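Local coordinates for 6-phospho-beta-glucosidase BglT (Thermotoga maritima, PDB 1UP7), which hydrolyses cellobiose 6'-phosphate to glucose 6-phosphate and glucose, using bound NAD+ and a manganese ion as cofactors, at residues His315-Arg320 with Ile336-Arg341; Ser324-Pro329 with Gln350-His355. All blocks are in the same frame, centred on the assembly; numbering follows the deposited sequence.

Contact 1: residues His315-Arg320 with Ile336-Arg341; sequences HIVNTR and IPCYVR
H315 and C338 form a hydrogen-bonded pair of this antiparallel ladder: H315 N gives its hydrogen to C338 O at 3.0 Å, and C338 N returns a bond of 2.8 Å to H315 O. One pair further on, I316 and P337 are the non-hydrogen-bonded pair, their side chains lying side by side with I316 CG1 near P337 CG; I316 CA lies 3.3 Å from I336 O as a CA-H...O contact. That same I336 O accepts from V317 N, and I336 N closes the second ring on V317 O, both bonds being 3.0 Å. The axes of the two segments stand at 109°, yet the ladder continues, T319 pairing with L334.

C338 SG, set anti to its own carbonyl carbon, rests 3.7 Å from T319 CG2, with V317 CG1 close by. T319 CG2 also meets I336 CD1. H315 presents its ring edge, through CD2, to V340 CB at 3.9 Å, while its NE2 is hydrogen-bonded to D306. N318 ND2 donates to G162 O and E335 OE2, and R320 NE is satisfied by N153. Y339 meets Y339 of the second subunit.

Strand 344-347 continues the sheet beyond 333-341, with T347 against T319, I336 and C338. Helix 296-308 packs on H315 and V340, and strand 185-190 lies against I316 and P337.

Contact 2: residues Ser324-Pro329 with Gln350-His355; sequences SIENLP and QGKGDH
Two loops of the C-terminal domain run side by side here, the one joining strands 313-320 and 333-341 and the one leading from strand 344-347 into helix 355-376. Their touching parts point roughly the same way, 32° apart, and five hydrogen bonds stitch them together. S324 O receives Q350 N at 2.8 Å in its carbonyl plane, on a lone pair. S324 OG, anti to the backbone N (chi1 169°), accepts from Q350 NE2 at 3.1 Å, a bond tilted from the amide plane; NE2 also donates to Y189 O. Next along, E326 N reaches G351 O at 3.0 Å, approaching from above that carbonyl plane.

N327 makes a two-bond link to G353. Its amide reads both polar atoms of that one residue: OD1 takes the hydrogen of G353 N at 2.8 Å, while ND2 gives one to G353 O at 3.0 Å. The second bond lies in the plane of both groups, and the pair together fixes the rotation of the amide. I325 CG2 closes in beside it, 3.7 Å from G353 N, and a CB on G353 would sit tightly against this methyl. The E326 carboxylate lies against the K352 stem, OE2 3.7 Å from K352 CG; E326 OE2 and K352 NZ are near but beyond a salt bridge.

I325 to L328 make a type I beta turn, whose closing bond from L328 N to I325 O is weak. D354 follows as N-cap of helix 355-376, its OD1 accepting from F356 N, and its OD2 forms a salt bridge with K385 of the third subunit. Such side-chain-to-backbone bonding between a type I turn and the N-capped start of a helix joins the two loops at the edge of the three-stranded sheet in the C-terminal domain.

How the contacts relate
Contact 1 is the more buried, its centre about 14 Å from the centre of the chain, whereas the centre of contact 2 lies about 22 Å from it and that contact is partly exposed. The comparison illustrates how place in a fold sets chemistry: paired strands satisfy one another through regular backbone bonds and carry apolar groups on the faces of the sheet, while irregular loops recruit serine, glutamine and asparagine side chains to do part of that work. The segments alternate along the chain, so 324-329 belongs to the connection between the two strands of contact 1. The contacts also touch directly, with I336 CD1 3.6 Å from S324 CB and the Q350 amide packed against P337 and I336.

Contact 1: residues His315-Arg320 with Ile336-Arg341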
loop_
_atom_site.group_PDB
_atom_site.type_symbol
_atom_site.label_atom_id
_atom_site.label_comp_id
_atom_site.label_asym_id
_atom_site.label_seq_id
_atom_site.Cartn_x
_atom_site.Cartn_y
_atom_site.Cartn_z
ATOM N N HIS A 315 17.069 20.001 -0.289
ATOM C CA HIS A 315 18.248 19.283 -0.758
ATOM C C HIS A 315 17.852 17.947 -1.340
ATOM O O HIS A 315 17.024 17.248 -0.758
ATOM C CB HIS A 315 19.234 19.067 0.396
ATOM C CG HIS A 315 19.799 20.342 0.907
ATOM N ND1 HIS A 315 20.775 21.042 0.229
ATOM C CD2 HIS A 315 19.441 21.111 1.963
ATOM C CE1 HIS A 315 21.032 22.164 0.878
ATOM N NE2 HIS A 315 20.237 22.226 1.936
ATOM N N ILE A 316 18.440 17.600 -2.479
ATOM C CA ILE A 316 18.191 16.304 -3.063
ATOM C C ILE A 316 19.177 15.326 -2.494
ATOM O O ILE A 316 20.374 15.492 -2.610
ATOM C CB ILE A 316 18.236 16.316 -4.587
ATOM C CG1 ILE A 316 17.237 17.344 -5.138
ATOM C CG2 ILE A 316 17.916 14.916 -5.091
ATOM C CD1 ILE A 316 17.401 17.651 -6.630
ATOM N N VAL A 317 18.653 14.267 -1.911
ATOM C CA VAL A 317 19.395 13.478 -0.956
ATOM C C VAL A 317 18.923 12.019 -1.085
ATOM O O VAL A 317 17.842 11.777 -1.601
ATOM C CB VAL A 317 19.114 14.162 0.420
ATOM C CG1 VAL A 317 18.451 13.264 1.487
ATOM C CG2 VAL A 317 20.313 14.992 0.889
ATOM N N ASN A 318 19.749 11.049 -0.693
ATOM C CA ASN A 318 19.315 9.637 -0.667
ATOM C C ASN A 318 18.713 9.275 0.665
ATOM O O ASN A 318 19.368 9.389 1.705
ATOM C CB ASN A 318 20.443 8.649 -0.973
ATOM C CG ASN A 318 20.935 8.770 -2.371
ATOM O OD1 ASN A 318 20.592 7.979 -3.257
ATOM N ND2 ASN A 318 21.729 9.792 -2.602
ATOM N N THR A 319 17.468 8.813 0.622
ATOM C CA THR A 319 16.679 8.589 1.813
ATOM C C THR A 319 15.453 7.748 1.442
ATOM O O THR A 319 15.196 7.535 0.242
ATOM C CB THR A 319 16.292 9.953 2.400
ATOM O OG1 THR A 319 15.752 9.761 3.706
ATOM C CG2 THR A 319 15.150 10.595 1.613
ATOM N N ARG A 320 14.717 7.261 2.450
ATOM C CA ARG A 320 13.496 6.489 2.190
ATOM C C ARG A 320 12.451 7.307 1.473
ATOM O O ARG A 320 12.203 8.434 1.840
ATOM C CB ARG A 320 12.877 5.960 3.470
ATOM C CG ARG A 320 13.606 4.818 4.136
ATOM C CD ARG A 320 12.830 4.273 5.338
ATOM N NE ARG A 320 13.502 3.152 5.968
ATOM C CZ ARG A 320 13.415 2.874 7.271
ATOM N NH1 ARG A 320 12.689 3.628 8.069
ATOM N NH2 ARG A 320 14.032 1.819 7.781
ATOM N N ILE A 336 15.986 12.024 -3.942
ATOM C CA ILE A 336 14.743 12.811 -4.055
ATOM C C ILE A 336 14.895 14.125 -3.273
ATOM O O ILE A 336 15.707 14.194 -2.336
ATOM C CB ILE A 336 13.504 12.016 -3.506
ATOM C CG1 ILE A 336 13.839 11.370 -2.132
ATOM C CG2 ILE A 336 13.016 10.963 -4.522
ATOM C CD1 ILE A 336 12.640 10.597 -1.450
ATOM N N PRO A 337 14.130 15.154 -3.643
ATOM C CA PRO A 337 14.164 16.432 -2.943
ATOM C C PRO A 337 13.530 16.332 -1.567
ATOM O O PRO A 337 12.434 15.778 -1.435
ATOM C CB PRO A 337 13.297 17.332 -3.828
ATOM C CG PRO A 337 13.228 16.612 -5.166
ATOM C CD PRO A 337 13.177 15.175 -4.764
ATOM N N CYS A 338 14.214 16.862 -0.553
ATOM C CA CYS A 338 13.742 16.826 0.833
ATOM C C CYS A 338 13.820 18.190 1.496
ATOM O O CYS A 338 14.656 19.020 1.158
ATOM C CB CYS A 338 14.537 15.821 1.680
ATOM S SG CYS A 338 14.456 14.152 1.028
ATOM N N TYR A 339 12.897 18.404 2.424
ATOM C CA TYR A 339 12.847 19.610 3.216
ATOM C C TYR A 339 13.752 19.339 4.413
ATOM O O TYR A 339 13.521 18.428 5.204
ATOM C CB TYR A 339 11.420 19.877 3.657
ATOM C CG TYR A 339 11.239 21.064 4.567
ATOM C CD1 TYR A 339 11.306 22.364 4.072
ATOM C CD2 TYR A 339 10.949 20.888 5.916
ATOM C CE1 TYR A 339 11.107 23.444 4.884
ATOM C CE2 TYR A 339 10.724 21.973 6.750
ATOM C CZ TYR A 339 10.812 23.252 6.230
ATOM O OH TYR A 339 10.609 24.338 7.054
ATOM N N VAL A 340 14.812 20.109 4.517
ATOM C CA VAL A 340 15.852 19.810 5.485
ATOM C C VAL A 340 15.839 20.922 6.544
ATOM O O VAL A 340 15.976 22.116 6.230
ATOM C CB VAL A 340 17.244 19.662 4.801
ATOM C CG1 VAL A 340 18.354 19.534 5.830
ATOM C CG2 VAL A 340 17.270 18.463 3.859
ATOM N N ARG A 341 15.628 20.531 7.797
ATOM C CA ARG A 341 15.465 21.528 8.847
ATOM C C ARG A 341 15.806 20.948 10.199
ATOM O O ARG A 341 15.271 19.919 10.589
ATOM C CB ARG A 341 14.030 22.026 8.833
ATOM C CG ARG A 341 13.626 22.939 9.927
ATOM C CD ARG A 341 12.233 23.503 9.659
ATOM N NE ARG A 341 11.829 24.385 10.748
ATOM C CZ ARG A 341 10.770 25.179 10.740
ATOM N NH1 ARG A 341 9.974 25.242 9.675
ATOM N NH2 ARG A 341 10.529 25.928 11.810
#

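Contact 2: residues Ser324-Pro329 with Gln350-His355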
loop_
_atom_site.group_PDB
_atom_site.type_symbol
_atom_site.label_atom_id
_atom_site.label_comp_id
_atom_site.label_asym_id
_atom_site.label_seq_id
_atom_site.Cartn_x
_atom_site.Cartn_y
_atom_site.Cartn_z
ATOM N N SER A 324 7.161 10.209 -1.335
ATOM C CA SER A 324 7.658 11.185 -2.304
ATOM C C SER A 324 7.168 10.822 -3.698
ATOM O O SER A 324 6.696 11.675 -4.448
ATOM C CB SER A 324 9.179 11.207 -2.273
ATOM O OG SER A 324 9.706 11.946 -3.352
ATOM N N ILE A 325 7.326 9.547 -4.028
ATOM C CA ILE A 325 6.816 8.987 -5.261
ATOM C C ILE A 325 5.765 7.979 -4.880
ATOM O O ILE A 325 6.076 6.933 -4.266
ATOM C CB ILE A 325 7.967 8.327 -6.106
ATOM C CG1 ILE A 325 8.975 9.399 -6.554
ATOM C CG2 ILE A 325 7.377 7.535 -7.308
ATOM C CD1 ILE A 325 8.464 10.265 -7.751
ATOM N N GLU A 326 4.520 8.295 -5.219
ATOM C CA GLU A 326 3.408 7.538 -4.675
ATOM C C GLU A 326 3.301 6.115 -5.240
ATOM O O GLU A 326 2.762 5.248 -4.574
ATOM C CB GLU A 326 2.091 8.305 -4.801
ATOM C CG GLU A 326 1.513 8.367 -6.190
ATOM C CD GLU A 326 0.256 9.234 -6.269
ATOM O OE1 GLU A 326 0.285 10.427 -5.851
ATOM O OE2 GLU A 326 -0.773 8.716 -6.769
ATOM N N ASN A 327 3.812 5.879 -6.450
ATOM C CA ASN A 327 3.711 4.553 -7.049
ATOM C C ASN A 327 5.009 3.754 -6.902
ATOM O O ASN A 327 5.330 2.912 -7.717
ATOM C CB ASN A 327 3.226 4.614 -8.502
ATOM C CG ASN A 327 4.137 5.442 -9.406
ATOM O OD1 ASN A 327 4.907 6.283 -8.939
ATOM N ND2 ASN A 327 4.052 5.191 -10.707
ATOM N N LEU A 328 5.758 4.047 -5.845
ATOM C CA LEU A 328 6.915 3.224 -5.464
ATOM C C LEU A 328 6.752 2.937 -3.968
ATOM O O LEU A 328 6.186 3.780 -3.240
ATOM C CB LEU A 328 8.200 4.005 -5.715
ATOM C CG LEU A 328 9.268 3.628 -6.751
ATOM C CD1 LEU A 328 8.946 2.431 -7.646
ATOM C CD2 LEU A 328 9.652 4.847 -7.559
ATOM N N PRO A 329 7.224 1.796 -3.466
ATOM C CA PRO A 329 7.090 1.535 -2.017
ATOM C C PRO A 329 7.764 2.582 -1.120
ATOM O O PRO A 329 8.805 3.121 -1.451
ATOM C CB PRO A 329 7.737 0.153 -1.826
ATOM C CG PRO A 329 7.677 -0.496 -3.192
ATOM C CD PRO A 329 7.910 0.682 -4.157
ATOM N N GLN A 350 5.691 14.311 -4.541
ATOM C CA GLN A 350 5.970 14.639 -5.940
ATOM C C GLN A 350 4.983 14.029 -6.950
ATOM O O GLN A 350 5.091 14.309 -8.159
ATOM C CB GLN A 350 7.396 14.222 -6.361
ATOM C CG GLN A 350 8.520 14.646 -5.443
ATOM C CD GLN A 350 9.868 14.540 -6.134
ATOM O OE1 GLN A 350 10.298 15.486 -6.787
ATOM N NE2 GLN A 350 10.536 13.383 -6.001
ATOM N N GLY A 351 4.052 13.205 -6.482
ATOM C CA GLY A 351 3.093 12.568 -7.371
ATOM C C GLY A 351 3.652 11.256 -7.890
ATOM O O GLY A 351 4.417 10.612 -7.197
ATOM N N LYS A 352 3.302 10.884 -9.115
ATOM C CA LYS A 352 3.608 9.573 -9.656
ATOM C C LYS A 352 4.910 9.611 -10.444
ATOM O O LYS A 352 5.210 10.616 -11.101
ATOM C CB LYS A 352 2.491 9.111 -10.610
ATOM C CG LYS A 352 1.131 8.799 -9.942
ATOM C CD LYS A 352 -0.001 8.697 -11.004
ATOM C CE LYS A 352 -1.254 8.007 -10.408
ATOM N NZ LYS A 352 -2.546 8.747 -10.644
ATOM N N GLY A 353 5.663 8.516 -10.382
ATOM C CA GLY A 353 6.825 8.331 -11.223
ATOM C C GLY A 353 6.448 7.712 -12.572
ATOM O O GLY A 353 5.507 6.910 -12.675
ATOM N N ASP A 354 7.203 8.100 -13.600
ATOM C CA ASP A 354 7.047 7.648 -14.975
ATOM C C ASP A 354 7.431 6.148 -15.096
ATOM O O ASP A 354 8.449 5.724 -14.537
ATOM C CB ASP A 354 7.964 8.549 -15.841
ATOM C CG ASP A 354 7.874 8.263 -17.336
ATOM O OD1 ASP A 354 8.378 7.210 -17.761
ATOM O OD2 ASP A 354 7.335 9.027 -18.163
ATOM N N HIS A 355 6.644 5.357 -15.833
ATOM C CA HIS A 355 6.882 3.906 -15.944
ATOM C C HIS A 355 8.270 3.605 -16.469
ATOM O O HIS A 355 8.881 2.624 -16.064
ATOM C CB HIS A 355 5.837 3.210 -16.829
ATOM C CG HIS A 355 4.432 3.369 -16.335
ATOM N ND1 HIS A 355 3.383 3.714 -17.163
ATOM C CD2 HIS A 355 3.905 3.238 -15.095
ATOM C CE1 HIS A 355 2.276 3.802 -16.451
ATOM N NE2 HIS A 355 2.563 3.504 -15.197
#